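Local coordinates for pectinesterase inhibitor (Actinidia chinensis, PDB 1XG2), which inhibits pectin methylesterase, with which it forms a protein-protein complex, and may take part in regulating fruit ripening, at residues D65-G70 with G121-P126; S41-Q46 with Q88-L93. One frame throughout, in Å; residues are numbered along the deposited sequence.

Contact 1: residues D65-G70 with G121-P126; sequences DPKLKG and GPPNIP
Pro123, preceded by a cis peptide bond, puts its ring against the first turn of helix 66-95, and the side chain of Lys67 crosses it obliquely. With CG anti to the backbone N (chi1 -167°) and every later torsion extended, Lys67 leaves CB without contact, then its CG and CD come up to the CD atom of Pro123, Lys67 CD lying 3.9 Å from it. CE is 3.7 Å from Pro122 O, and NZ donates to a water, 2.9 Å away, that in turn donates to Pro122 O; no direct hydrogen bond joins the two segments. The next residue, Leu68, meets the ring at a different atom: its CB is 3.8 Å from Pro123 CG. Asp65 is the N-cap: its OD2 accepts from Leu68 N at 3.2 Å (152°), the N-H arriving 53° out of the carboxylate plane, while the same OD2 lies 3.9 Å from Pro123 CG. An alanine in place of Asp65 would remove that carboxylate and would probably leave the Leu68 N-H without its capping acceptor, loosening the turn on which Pro123 rests. The loop between helices 98-118 and 127-149 is thereby laid against the N-terminal end of helix 66-95, where Arg71 also donates to Gly121 O.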
loop_
_atom_site.group_PDB
_atom_site.type_symbol
_atom_site.label_atom_id
_atom_site.label_comp_id
_atom_site.label_asym_id
_atom_site.label_seq_id
_atom_site.Cartn_x
_atom_site.Cartn_y
_atom_site.Cartn_z
ATOM N N ASP B 65 -22.161 -19.217 0.482
ATOM C CA ASP B 65 -21.442 -19.132 -0.784
ATOM C C ASP B 65 -19.966 -18.815 -0.533
ATOM O O ASP B 65 -19.664 -17.761 0.025
ATOM C CB ASP B 65 -22.061 -18.062 -1.675
ATOM C CG ASP B 65 -21.263 -17.841 -2.938
ATOM O OD1 ASP B 65 -20.996 -18.830 -3.648
ATOM O OD2 ASP B 65 -20.841 -16.727 -3.286
ATOM N N PRO B 66 -19.048 -19.712 -0.910
ATOM C CA PRO B 66 -17.616 -19.500 -0.632
ATOM C C PRO B 66 -17.018 -18.168 -1.124
ATOM O O PRO B 66 -16.182 -17.595 -0.420
ATOM C CB PRO B 66 -16.945 -20.682 -1.342
ATOM C CG PRO B 66 -17.982 -21.751 -1.314
ATOM C CD PRO B 66 -19.269 -21.002 -1.594
ATOM N N LYS B 67 -17.434 -17.686 -2.290
ATOM C CA LYS B 67 -16.881 -16.443 -2.828
ATOM C C LYS B 67 -17.313 -15.258 -1.974
ATOM O O LYS B 67 -16.505 -14.394 -1.634
ATOM C CB LYS B 67 -17.308 -16.229 -4.278
ATOM C CG LYS B 67 -16.517 -15.134 -5.009
ATOM C CD LYS B 67 -16.889 -15.086 -6.490
ATOM C CE LYS B 67 -16.406 -13.817 -7.169
ATOM N NZ LYS B 67 -16.252 -13.974 -8.654
ATOM N N LEU B 68 -18.595 -15.235 -1.624
ATOM C CA LEU B 68 -19.144 -14.186 -0.785
ATOM C C LEU B 68 -18.472 -14.189 0.583
ATOM O O LEU B 68 -18.114 -13.133 1.097
ATOM C CB LEU B 68 -20.663 -14.356 -0.637
ATOM C CG LEU B 68 -21.379 -13.335 0.251
ATOM C CD1 LEU B 68 -21.234 -11.892 -0.275
ATOM C CD2 LEU B 68 -22.850 -13.719 0.381
ATOM N N LYS B 69 -18.302 -15.378 1.161
ATOM C CA LYS B 69 -17.662 -15.516 2.461
ATOM C C LYS B 69 -16.221 -15.004 2.425
ATOM O O LYS B 69 -15.745 -14.422 3.395
ATOM C CB LYS B 69 -17.675 -16.968 2.919
ATOM C CG LYS B 69 -19.073 -17.483 3.239
ATOM C CD LYS B 69 -19.030 -18.829 3.944
ATOM C CE LYS B 69 -18.730 -18.666 5.430
ATOM N NZ LYS B 69 -17.918 -19.811 5.947
ATOM N N GLY B 70 -15.538 -15.236 1.311
ATOM C CA GLY B 70 -14.176 -14.741 1.133
ATOM C C GLY B 70 -14.131 -13.217 1.068
ATOM O O GLY B 70 -13.176 -12.609 1.531
ATOM N N GLY B 121 -18.242 -6.749 -9.099
ATOM C CA GLY B 121 -19.056 -7.754 -9.748
ATOM C C GLY B 121 -19.801 -8.542 -8.690
ATOM O O GLY B 121 -19.657 -8.270 -7.505
ATOM N N PRO B 122 -20.617 -9.499 -9.110
ATOM C CA PRO B 122 -21.302 -10.394 -8.172
ATOM C C PRO B 122 -20.326 -11.324 -7.434
ATOM O O PRO B 122 -19.274 -11.635 -7.985
ATOM C CB PRO B 122 -22.232 -11.209 -9.084
ATOM C CG PRO B 122 -21.561 -11.172 -10.420
ATOM C CD PRO B 122 -20.961 -9.791 -10.516
ATOM N N PRO B 123 -20.652 -11.778 -6.229
ATOM C CA PRO B 123 -21.884 -11.415 -5.510
ATOM C C PRO B 123 -21.807 -10.001 -4.937
ATOM O O PRO B 123 -20.790 -9.653 -4.331
ATOM C CB PRO B 123 -21.961 -12.462 -4.388
ATOM C CG PRO B 123 -20.551 -12.904 -4.163
ATOM C CD PRO B 123 -19.818 -12.730 -5.476
ATOM N N ASN B 124 -22.869 -9.216 -5.127
ATOM C CA ASN B 124 -22.869 -7.796 -4.800
ATOM C C ASN B 124 -22.885 -7.529 -3.313
ATOM O O ASN B 124 -23.372 -8.325 -2.521
ATOM C CB ASN B 124 -24.084 -7.083 -5.394
ATOM C CG ASN B 124 -24.109 -7.105 -6.900
ATOM O OD1 ASN B 124 -25.188 -7.163 -7.486
ATOM N ND2 ASN B 124 -22.944 -7.043 -7.539
ATOM N N ILE B 125 -22.369 -6.366 -2.948
ATOM C CA ILE B 125 -22.267 -5.998 -1.552
ATOM C C ILE B 125 -23.650 -5.707 -0.997
ATOM O O ILE B 125 -24.471 -5.107 -1.686
ATOM C CB ILE B 125 -21.346 -4.777 -1.401
ATOM C CG1 ILE B 125 -20.919 -4.610 0.054
ATOM C CG2 ILE B 125 -21.998 -3.507 -1.962
ATOM C CD1 ILE B 125 -19.816 -3.615 0.218
ATOM N N PRO B 126 -23.916 -6.131 0.233
ATOM C CA PRO B 126 -25.132 -5.703 0.928
ATOM C C PRO B 126 -25.112 -4.195 1.153
ATOM O O PRO B 126 -24.071 -3.638 1.508
ATOM C CB PRO B 126 -25.071 -6.454 2.253
ATOM C CG PRO B 126 -24.103 -7.535 2.045
ATOM C CD PRO B 126 -23.115 -7.048 1.053
HETATM O O HOH W 1 -19.106 -14.356 -9.234
#

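Contact 2: residues S41-Q46 with Q88-L93; sequences SIDIAQ and QAKQFL
Two neighbouring helices of the four-helix bundle pack antiparallel here: the axes of segments 41-46 and 88-93 approach to 10.2 Å at 174°. The tight part is buried and centres on Ile42, whose CB points at the other helix. Its CG1 lies anti to the carbonyl carbon and CD1 continues the chain in an extended line to a hydrophobic meeting point, 4.0 Å from Ala89 CB and 3.9 Å from Leu93 CD2. The Ile42 and Leu93 side chains slide past each other in opposite directions, so their terminal methyls touch alongside. The other branch of Ile42 packs closer still, CG2 lying 3.6 Å from Lys90 CG. Leu101 of helix 98-118 and Val143 of helix 127-149 also touch Ile42, which places this side chain in the bundle interior, where all four helices converge.

The partly exposed side is polar and is spanned by the far end of Lys90. Beyond its aliphatic portion the chain bends at chi3 (69°) and chi4 to bring its ammonium group back toward Asp43. One carboxylate oxygen, Asp43 OD1, takes the ammonium in a salt bridge, with OD2 farther off; Gln39 OE1 is a second acceptor for the ammonium, which probably helps fix its position. The two charged side chains cross at about a right angle, and Lys90 NZ reaches Asp43 OD1 at 2.7 Å from 31° above the carboxylate plane.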
loop_
_atom_site.group_PDB
_atom_site.type_symbol
_atom_site.label_atom_id
_atom_site.label_comp_id
_atom_site.label_asym_id
_atom_site.label_seq_id
_atom_site.Cartn_x
_atom_site.Cartn_y
_atom_site.Cartn_z
ATOM N N SER B 41 -12.834 12.834 17.244
ATOM C CA SER B 41 -13.110 12.328 15.910
ATOM C C SER B 41 -12.500 10.944 15.715
ATOM O O SER B 41 -13.084 10.059 15.103
ATOM C CB SER B 41 -12.517 13.307 14.897
ATOM O OG SER B 41 -13.477 14.506 14.863
ATOM N N ILE B 42 -11.341 10.656 16.310
ATOM C CA ILE B 42 -10.788 9.300 16.236
ATOM C C ILE B 42 -11.717 8.342 16.983
ATOM O O ILE B 42 -12.004 7.267 16.497
ATOM C CB ILE B 42 -9.341 9.222 16.809
ATOM C CG1 ILE B 42 -8.371 10.059 15.985
ATOM C CG2 ILE B 42 -8.840 7.773 16.835
ATOM C CD1 ILE B 42 -7.058 10.352 16.725
ATOM N N ASP B 43 -12.189 8.748 18.151
ATOM C CA ASP B 43 -13.079 7.914 18.961
ATOM C C ASP B 43 -14.330 7.537 18.181
ATOM O O ASP B 43 -14.742 6.384 18.197
ATOM C CB ASP B 43 -13.495 8.632 20.246
ATOM C CG ASP B 43 -12.380 8.707 21.280
ATOM O OD1 ASP B 43 -11.265 8.148 21.068
ATOM O OD2 ASP B 43 -12.544 9.343 22.342
ATOM N N ILE B 44 -14.905 8.512 17.480
ATOM C CA ILE B 44 -16.088 8.299 16.660
ATOM C C ILE B 44 -15.806 7.318 15.530
ATOM O O ILE B 44 -16.601 6.410 15.281
ATOM C CB ILE B 44 -16.581 9.649 16.064
ATOM C CG1 ILE B 44 -17.126 10.566 17.166
ATOM C CG2 ILE B 44 -17.641 9.417 15.022
ATOM C CD1 ILE B 44 -18.467 10.171 17.696
ATOM N N ALA B 45 -14.678 7.512 14.842
ATOM C CA ALA B 45 -14.313 6.643 13.744
ATOM C C ALA B 45 -14.055 5.213 14.211
ATOM O O ALA B 45 -14.519 4.270 13.577
ATOM C CB ALA B 45 -13.110 7.187 13.011
ATOM N N GLN B 46 -13.327 5.048 15.318
ATOM C CA GLN B 46 -13.051 3.713 15.838
ATOM C C GLN B 46 -14.317 2.965 16.285
ATOM O O GLN B 46 -14.457 1.761 16.049
ATOM C CB GLN B 46 -12.062 3.748 17.007
ATOM C CG GLN B 46 -11.442 2.357 17.238
ATOM C CD GLN B 46 -10.419 2.319 18.351
ATOM O OE1 GLN B 46 -9.377 1.661 18.222
ATOM N NE2 GLN B 46 -10.708 3.005 19.443
ATOM N N GLN B 88 -3.865 3.391 17.442
ATOM C CA GLN B 88 -2.535 3.974 17.453
ATOM C C GLN B 88 -2.562 5.448 17.096
ATOM O O GLN B 88 -1.743 6.215 17.574
ATOM C CB GLN B 88 -1.620 3.238 16.475
ATOM C CG GLN B 88 -1.234 1.853 16.969
ATOM C CD GLN B 88 0.209 1.528 16.682
ATOM O OE1 GLN B 88 0.489 0.580 15.948
ATOM N NE2 GLN B 88 1.140 2.318 17.259
ATOM N N ALA B 89 -3.518 5.835 16.255
ATOM C CA ALA B 89 -3.723 7.235 15.902
ATOM C C ALA B 89 -3.898 8.109 17.144
ATOM O O ALA B 89 -3.382 9.218 17.196
ATOM C CB ALA B 89 -4.935 7.381 14.976
ATOM N N LYS B 90 -4.610 7.619 18.152
ATOM C CA LYS B 90 -4.778 8.402 19.385
ATOM C C LYS B 90 -3.430 8.754 20.036
ATOM O O LYS B 90 -3.212 9.882 20.480
ATOM C CB LYS B 90 -5.641 7.657 20.404
ATOM C CG LYS B 90 -7.092 7.432 19.966
ATOM C CD LYS B 90 -7.986 6.940 21.116
ATOM C CE LYS B 90 -8.244 8.016 22.220
ATOM N NZ LYS B 90 -8.932 9.290 21.787
ATOM N N GLN B 91 -2.540 7.774 20.114
ATOM C CA GLN B 91 -1.241 7.972 20.765
ATOM C C GLN B 91 -0.377 8.935 19.963
ATOM O O GLN B 91 0.339 9.754 20.520
ATOM C CB GLN B 91 -0.500 6.639 20.921
ATOM C CG GLN B 91 -1.171 5.599 21.819
ATOM C CD GLN B 91 -0.429 4.239 21.796
ATOM O OE1 GLN B 91 0.133 3.812 22.814
ATOM N NE2 GLN B 91 -0.424 3.571 20.634
ATOM N N PHE B 92 -0.439 8.826 18.638
ATOM C CA PHE B 92 0.322 9.712 17.768
ATOM C C PHE B 92 -0.153 11.165 17.921
ATOM O O PHE B 92 0.657 12.099 17.963
ATOM C CB PHE B 92 0.202 9.266 16.295
ATOM C CG PHE B 92 0.977 8.017 15.953
ATOM C CD1 PHE B 92 0.342 6.945 15.326
ATOM C CD2 PHE B 92 2.336 7.917 16.223
ATOM C CE1 PHE B 92 1.041 5.794 15.000
ATOM C CE2 PHE B 92 3.049 6.767 15.880
ATOM C CZ PHE B 92 2.400 5.708 15.272
ATOM N N LEU B 93 -1.463 11.362 18.018
ATOM C CA LEU B 93 -2.004 12.707 18.195
ATOM C C LEU B 93 -1.518 13.302 19.538
ATOM O O LEU B 93 -1.082 14.449 19.585
ATOM C CB LEU B 93 -3.537 12.693 18.095
ATOM C CG LEU B 93 -4.304 14.004 18.292
ATOM C CD1 LEU B 93 -3.750 15.132 17.452
ATOM C CD2 LEU B 93 -5.794 13.788 17.984
#

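How the contacts relate
Both contacts use helix 66-95, but contact 1 takes its first turn and contact 2 a part near its C-terminal end, so their centres are about 31 Å apart, on opposite sides of the chain's centre, and their nearest atoms about 16 Å. Contact 1 is a surface contact of helix with loop: none of its touching residues is buried, and its polar link runs through water. Contact 2 joins helix to helix: three of its five touching residues are buried, and it pairs an aliphatic cluster with a direct salt bridge. The buried areas are 199 and 249 Å², so the difference lies more in chemistry and burial than in size.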